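Local atomic coordinates of hypothetical protein Atu2299 (Agrobacterium tumefaciens, PDB entry 2HLY), a protein that is of unknown function but is probably related to the papain-like cysteine peptidases of clan CA. Residues Thr82-Glu93 against Tyr142-Phe153. Sequence-based numbering, arbitrary orientation.
Sequences TGAGENFHCWVE and YRSEPEATARRF
Trp91 and Tyr142 lie flat against each other, the indole's five-membered ring and the phenol ring 3.7 Å apart between centroids and 12° from parallel. Tyr142 CB sits off-centre over the six-membered ring. A nearly straight bond from Trp91 NE1 to Glu93 OE2 (2.9 Å, 175°), in the indole plane, fixes the ring's rotation; the Tyr142 hydroxyl bonds to that of Tyr63. Arg152 is laid over one face of Phe88. Its CG sits over the ring centre; the bend at chi2 (-106°) carries NE across the face toward Phe88 CG, and the guanidinium lies over Phe88 CB, nearly parallel to the ring. Arg152 NH2 bonds to Gly85 O at 2.7 Å, and NH1 adds a weak bond to this oxygen, which also receives Phe88 N in the type I turn 85-88. The Trp91-Tyr142 stack joins two antiparallel sheets through strand 89-94 and edge strand 140-144, whereas Phe88, in the loop before strand 89-94, packs on helix 146-152, with Ala148 CB 3.7 Å from Phe88 CE1 and Thr149 OG1 at the ring's edge. Thr82 OG1 donates to Glu145 OE2 (2.9 Å) and accepts from Arg143 NH2 (3.1 Å), while Arg143 NE bridges to OE2 from the opposite carboxylate face.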
loop_
_atom_site.group_PDB
_atom_site.type_symbol
_atom_site.label_atom_id
_atom_site.label_comp_id
_atom_site.label_asym_id
_atom_site.label_seq_id
_atom_site.Cartn_x
_atom_site.Cartn_y
_atom_site.Cartn_z
ATOM N N THR A 82 -12.173 -12.234 -8.625
ATOM C CA THR A 82 -11.091 -11.258 -8.734
ATOM C C THR A 82 -11.462 -10.136 -9.710
ATOM O O THR A 82 -12.018 -10.396 -10.778
ATOM C CB THR A 82 -9.814 -11.949 -9.182
ATOM O OG1 THR A 82 -9.593 -13.080 -8.327
ATOM C CG2 THR A 82 -8.625 -11.001 -9.110
ATOM N N GLY A 83 -11.168 -8.891 -9.331
ATOM C CA GLY A 83 -11.511 -7.738 -10.156
ATOM C C GLY A 83 -10.884 -7.765 -11.539
ATOM O O GLY A 83 -9.675 -7.984 -11.686
ATOM N N ALA A 84 -11.713 -7.538 -12.558
ATOM C CA ALA A 84 -11.230 -7.447 -13.935
ATOM C C ALA A 84 -10.852 -6.016 -14.306
ATOM O O ALA A 84 -10.257 -5.767 -15.359
ATOM C CB ALA A 84 -12.273 -8.006 -14.904
ATOM N N GLY A 85 -11.179 -5.077 -13.421
ATOM C CA GLY A 85 -10.895 -3.665 -13.632
ATOM C C GLY A 85 -10.362 -3.026 -12.365
ATOM O O GLY A 85 -9.401 -3.525 -11.758
ATOM N N GLU A 86 -11.009 -1.942 -11.947
ATOM C CA GLU A 86 -10.491 -1.124 -10.859
ATOM C C GLU A 86 -10.662 -1.736 -9.467
ATOM O O GLU A 86 -10.194 -1.146 -8.486
ATOM C CB GLU A 86 -11.071 0.300 -10.917
ATOM C CG GLU A 86 -10.627 1.059 -12.173
ATOM C CD GLU A 86 -11.059 2.523 -12.209
ATOM O OE1 GLU A 86 -11.628 3.025 -11.206
ATOM O OE2 GLU A 86 -10.807 3.174 -13.259
ATOM N N ASN A 87 -11.325 -2.895 -9.376
ATOM C CA ASN A 87 -11.456 -3.607 -8.081
ATOM C C ASN A 87 -10.299 -4.555 -7.759
ATOM O O ASN A 87 -10.263 -5.125 -6.668
ATOM C CB ASN A 87 -12.779 -4.378 -7.976
ATOM C CG ASN A 87 -13.979 -3.469 -7.876
ATOM O OD1 ASN A 87 -13.911 -2.392 -7.278
ATOM N ND2 ASN A 87 -15.093 -3.901 -8.451
ATOM N N PHE A 88 -9.391 -4.744 -8.711
ATOM C CA PHE A 88 -8.150 -5.480 -8.451
ATOM C C PHE A 88 -7.365 -4.754 -7.355
ATOM O O PHE A 88 -7.332 -3.521 -7.320
ATOM C CB PHE A 88 -7.309 -5.540 -9.717
ATOM C CG PHE A 88 -6.172 -6.507 -9.632
ATOM C CD1 PHE A 88 -6.401 -7.854 -9.861
ATOM C CD2 PHE A 88 -4.887 -6.072 -9.332
ATOM C CE1 PHE A 88 -5.369 -8.767 -9.791
ATOM C CE2 PHE A 88 -3.835 -6.993 -9.259
ATOM C CZ PHE A 88 -4.096 -8.337 -9.479
ATOM N N HIS A 89 -6.740 -5.520 -6.464
ATOM C CA HIS A 89 -6.005 -4.919 -5.354
ATOM C C HIS A 89 -4.677 -5.618 -5.085
ATOM O O HIS A 89 -4.582 -6.834 -5.231
ATOM C CB HIS A 89 -6.870 -4.928 -4.095
ATOM C CG HIS A 89 -6.331 -4.078 -2.991
ATOM N ND1 HIS A 89 -6.354 -2.701 -3.047
ATOM C CD2 HIS A 89 -5.754 -4.402 -1.810
ATOM C CE1 HIS A 89 -5.817 -2.210 -1.940
ATOM N NE2 HIS A 89 -5.449 -3.223 -1.173
ATOM N N CYS A 90 -3.655 -4.835 -4.720
ATOM C CA CYS A 90 -2.333 -5.370 -4.386
ATOM C C CYS A 90 -2.003 -5.107 -2.932
ATOM O O CYS A 90 -2.484 -4.120 -2.352
ATOM C CB CYS A 90 -1.252 -4.698 -5.230
ATOM S SG CYS A 90 -1.385 -5.068 -6.977
ATOM N N TRP A 91 -1.142 -5.948 -2.382
ATOM C CA TRP A 91 -0.641 -5.794 -1.004
ATOM C C TRP A 91 0.824 -6.251 -0.975
ATOM O O TRP A 91 1.388 -6.615 -2.015
ATOM C CB TRP A 91 -1.489 -6.620 -0.041
ATOM C CG TRP A 91 -1.497 -8.073 -0.356
ATOM C CD1 TRP A 91 -0.661 -9.032 0.136
ATOM C CD2 TRP A 91 -2.401 -8.746 -1.248
ATOM N NE1 TRP A 91 -0.983 -10.259 -0.389
ATOM C CE2 TRP A 91 -2.045 -10.111 -1.246
ATOM C CE3 TRP A 91 -3.480 -8.325 -2.033
ATOM C CZ2 TRP A 91 -2.731 -11.066 -2.007
ATOM C CZ3 TRP A 91 -4.157 -9.270 -2.802
ATOM C CH2 TRP A 91 -3.788 -10.627 -2.770
ATOM N N VAL A 92 1.442 -6.238 0.208
ATOM C CA VAL A 92 2.823 -6.696 0.343
ATOM C C VAL A 92 2.860 -7.854 1.326
ATOM O O VAL A 92 2.139 -7.841 2.329
ATOM C CB VAL A 92 3.733 -5.560 0.860
ATOM C CG1 VAL A 92 5.161 -6.059 1.041
ATOM C CG2 VAL A 92 3.728 -4.427 -0.140
ATOM N N GLU A 93 3.680 -8.862 1.011
ATOM C CA GLU A 93 3.973 -9.948 1.935
ATOM C C GLU A 93 5.461 -9.871 2.235
ATOM O O GLU A 93 6.284 -9.928 1.324
ATOM C CB GLU A 93 3.584 -11.279 1.309
ATOM C CG GLU A 93 2.080 -11.324 1.061
ATOM C CD GLU A 93 1.561 -12.682 0.657
ATOM O OE1 GLU A 93 2.369 -13.644 0.586
ATOM O OE2 GLU A 93 0.339 -12.761 0.402
ATOM N N TYR A 142 -7.095 -12.728 1.621
ATOM C CA TYR A 142 -6.427 -12.517 0.334
ATOM C C TYR A 142 -6.467 -13.775 -0.522
ATOM O O TYR A 142 -6.246 -14.893 -0.014
ATOM C CB TYR A 142 -4.946 -12.229 0.541
ATOM C CG TYR A 142 -4.566 -10.960 1.244
ATOM C CD1 TYR A 142 -5.362 -9.811 1.188
ATOM C CD2 TYR A 142 -3.371 -10.907 1.962
ATOM C CE1 TYR A 142 -4.956 -8.617 1.828
ATOM C CE2 TYR A 142 -2.965 -9.736 2.604
ATOM C CZ TYR A 142 -3.765 -8.607 2.541
ATOM O OH TYR A 142 -3.335 -7.448 3.148
ATOM N N ARG A 143 -6.729 -13.592 -1.815
ATOM C CA ARG A 143 -6.446 -14.639 -2.792
ATOM C C ARG A 143 -5.548 -14.069 -3.862
ATOM O O ARG A 143 -5.991 -13.261 -4.697
ATOM C CB ARG A 143 -7.710 -15.233 -3.406
ATOM C CG ARG A 143 -7.376 -16.373 -4.357
ATOM C CD ARG A 143 -8.600 -17.032 -4.935
ATOM N NE ARG A 143 -9.346 -16.130 -5.805
ATOM C CZ ARG A 143 -10.605 -15.761 -5.581
ATOM N NH1 ARG A 143 -11.259 -16.227 -4.523
ATOM N NH2 ARG A 143 -11.218 -14.933 -6.419
ATOM N N SER A 144 -4.291 -14.498 -3.831
ATOM C CA SER A 144 -3.331 -14.124 -4.851
ATOM C C SER A 144 -3.764 -14.668 -6.211
ATOM O O SER A 144 -4.138 -15.835 -6.328
ATOM C CB SER A 144 -1.931 -14.650 -4.507
ATOM O OG SER A 144 -1.008 -14.241 -5.509
ATOM N N GLU A 145 -3.686 -13.806 -7.223
ATOM C CA GLU A 145 -3.943 -14.179 -8.612
ATOM C C GLU A 145 -2.696 -13.846 -9.431
ATOM O O GLU A 145 -2.620 -12.784 -10.068
ATOM C CB GLU A 145 -5.162 -13.437 -9.128
ATOM C CG GLU A 145 -6.430 -13.835 -8.393
ATOM C CD GLU A 145 -7.027 -15.143 -8.902
ATOM O OE1 GLU A 145 -6.434 -15.785 -9.813
ATOM O OE2 GLU A 145 -8.107 -15.525 -8.393
ATOM N N PRO A 146 -1.686 -14.736 -9.375
ATOM C CA PRO A 146 -0.387 -14.370 -9.942
ATOM C C PRO A 146 -0.426 -14.061 -11.440
ATOM O O PRO A 146 0.315 -13.197 -11.916
ATOM C CB PRO A 146 0.501 -15.589 -9.646
ATOM C CG PRO A 146 -0.424 -16.708 -9.361
ATOM C CD PRO A 146 -1.664 -16.074 -8.753
ATOM N N GLU A 147 -1.292 -14.741 -12.179
ATOM C CA GLU A 147 -1.364 -14.482 -13.621
ATOM C C GLU A 147 -1.905 -13.073 -13.894
ATOM O O GLU A 147 -1.353 -12.312 -14.712
ATOM C CB GLU A 147 -2.202 -15.561 -14.324
ATOM C CG GLU A 147 -1.690 -16.993 -14.124
ATOM C CD GLU A 147 -2.006 -17.610 -12.740
ATOM O OE1 GLU A 147 -2.946 -17.160 -12.039
ATOM O OE2 GLU A 147 -1.294 -18.566 -12.352
ATOM N N ALA A 148 -2.974 -12.707 -13.181
ATOM C CA ALA A 148 -3.544 -11.369 -13.282
ATOM C C ALA A 148 -2.551 -10.297 -12.834
ATOM O O ALA A 148 -2.426 -9.257 -13.484
ATOM C CB ALA A 148 -4.836 -11.272 -12.451
ATOM N N THR A 149 -1.846 -10.565 -11.739
ATOM C CA THR A 149 -0.853 -9.618 -11.231
ATOM C C THR A 149 0.236 -9.376 -12.265
ATOM O O THR A 149 0.564 -8.218 -12.577
ATOM C CB THR A 149 -0.278 -10.113 -9.908
ATOM O OG1 THR A 149 -1.354 -10.243 -8.973
ATOM C CG2 THR A 149 0.759 -9.141 -9.352
ATOM N N ALA A 150 0.744 -10.463 -12.845
ATOM C CA ALA A 150 1.795 -10.340 -13.853
ATOM C C ALA A 150 1.314 -9.478 -15.027
ATOM O O ALA A 150 2.025 -8.572 -15.477
ATOM C CB ALA A 150 2.244 -11.719 -14.347
ATOM N N ARG A 151 0.106 -9.753 -15.511
ATOM C CA ARG A 151 -0.425 -8.987 -16.633
ATOM C C ARG A 151 -0.636 -7.512 -16.287
ATOM O O ARG A 151 -0.381 -6.644 -17.114
ATOM C CB ARG A 151 -1.699 -9.626 -17.189
ATOM C CG ARG A 151 -1.435 -10.989 -17.848
ATOM C CD ARG A 151 -2.704 -11.582 -18.473
ATOM N NE ARG A 151 -2.443 -12.796 -19.265
ATOM C CZ ARG A 151 -2.858 -14.025 -18.945
ATOM N NH1 ARG A 151 -3.565 -14.237 -17.833
ATOM N NH2 ARG A 151 -2.579 -15.065 -19.739
ATOM N N ARG A 152 -1.106 -7.229 -15.066
ATOM C CA ARG A 152 -1.341 -5.848 -14.660
ATOM C C ARG A 152 -0.059 -5.023 -14.697
ATOM O O ARG A 152 -0.086 -3.837 -15.032
ATOM C CB ARG A 152 -1.941 -5.798 -13.256
ATOM C CG ARG A 152 -3.358 -6.298 -13.188
ATOM C CD ARG A 152 -4.298 -5.166 -13.017
ATOM N NE ARG A 152 -5.672 -5.635 -13.095
ATOM C CZ ARG A 152 -6.728 -4.846 -12.987
ATOM N NH1 ARG A 152 -6.566 -3.542 -12.781
ATOM N NH2 ARG A 152 -7.944 -5.373 -13.083
ATOM N N PHE A 153 1.053 -5.664 -14.351
ATOM C CA PHE A 153 2.365 -5.006 -14.279
ATOM C C PHE A 153 3.183 -5.105 -15.567
ATOM O O PHE A 153 4.314 -4.595 -15.639
ATOM C CB PHE A 153 3.155 -5.612 -13.123
ATOM C CG PHE A 153 2.736 -5.106 -11.771
ATOM C CD1 PHE A 153 3.131 -3.857 -11.338
ATOM C CD2 PHE A 153 1.950 -5.889 -10.927
ATOM C CE1 PHE A 153 2.742 -3.393 -10.082
ATOM C CE2 PHE A 153 1.559 -5.427 -9.661
ATOM C CZ PHE A 153 1.969 -4.180 -9.247
#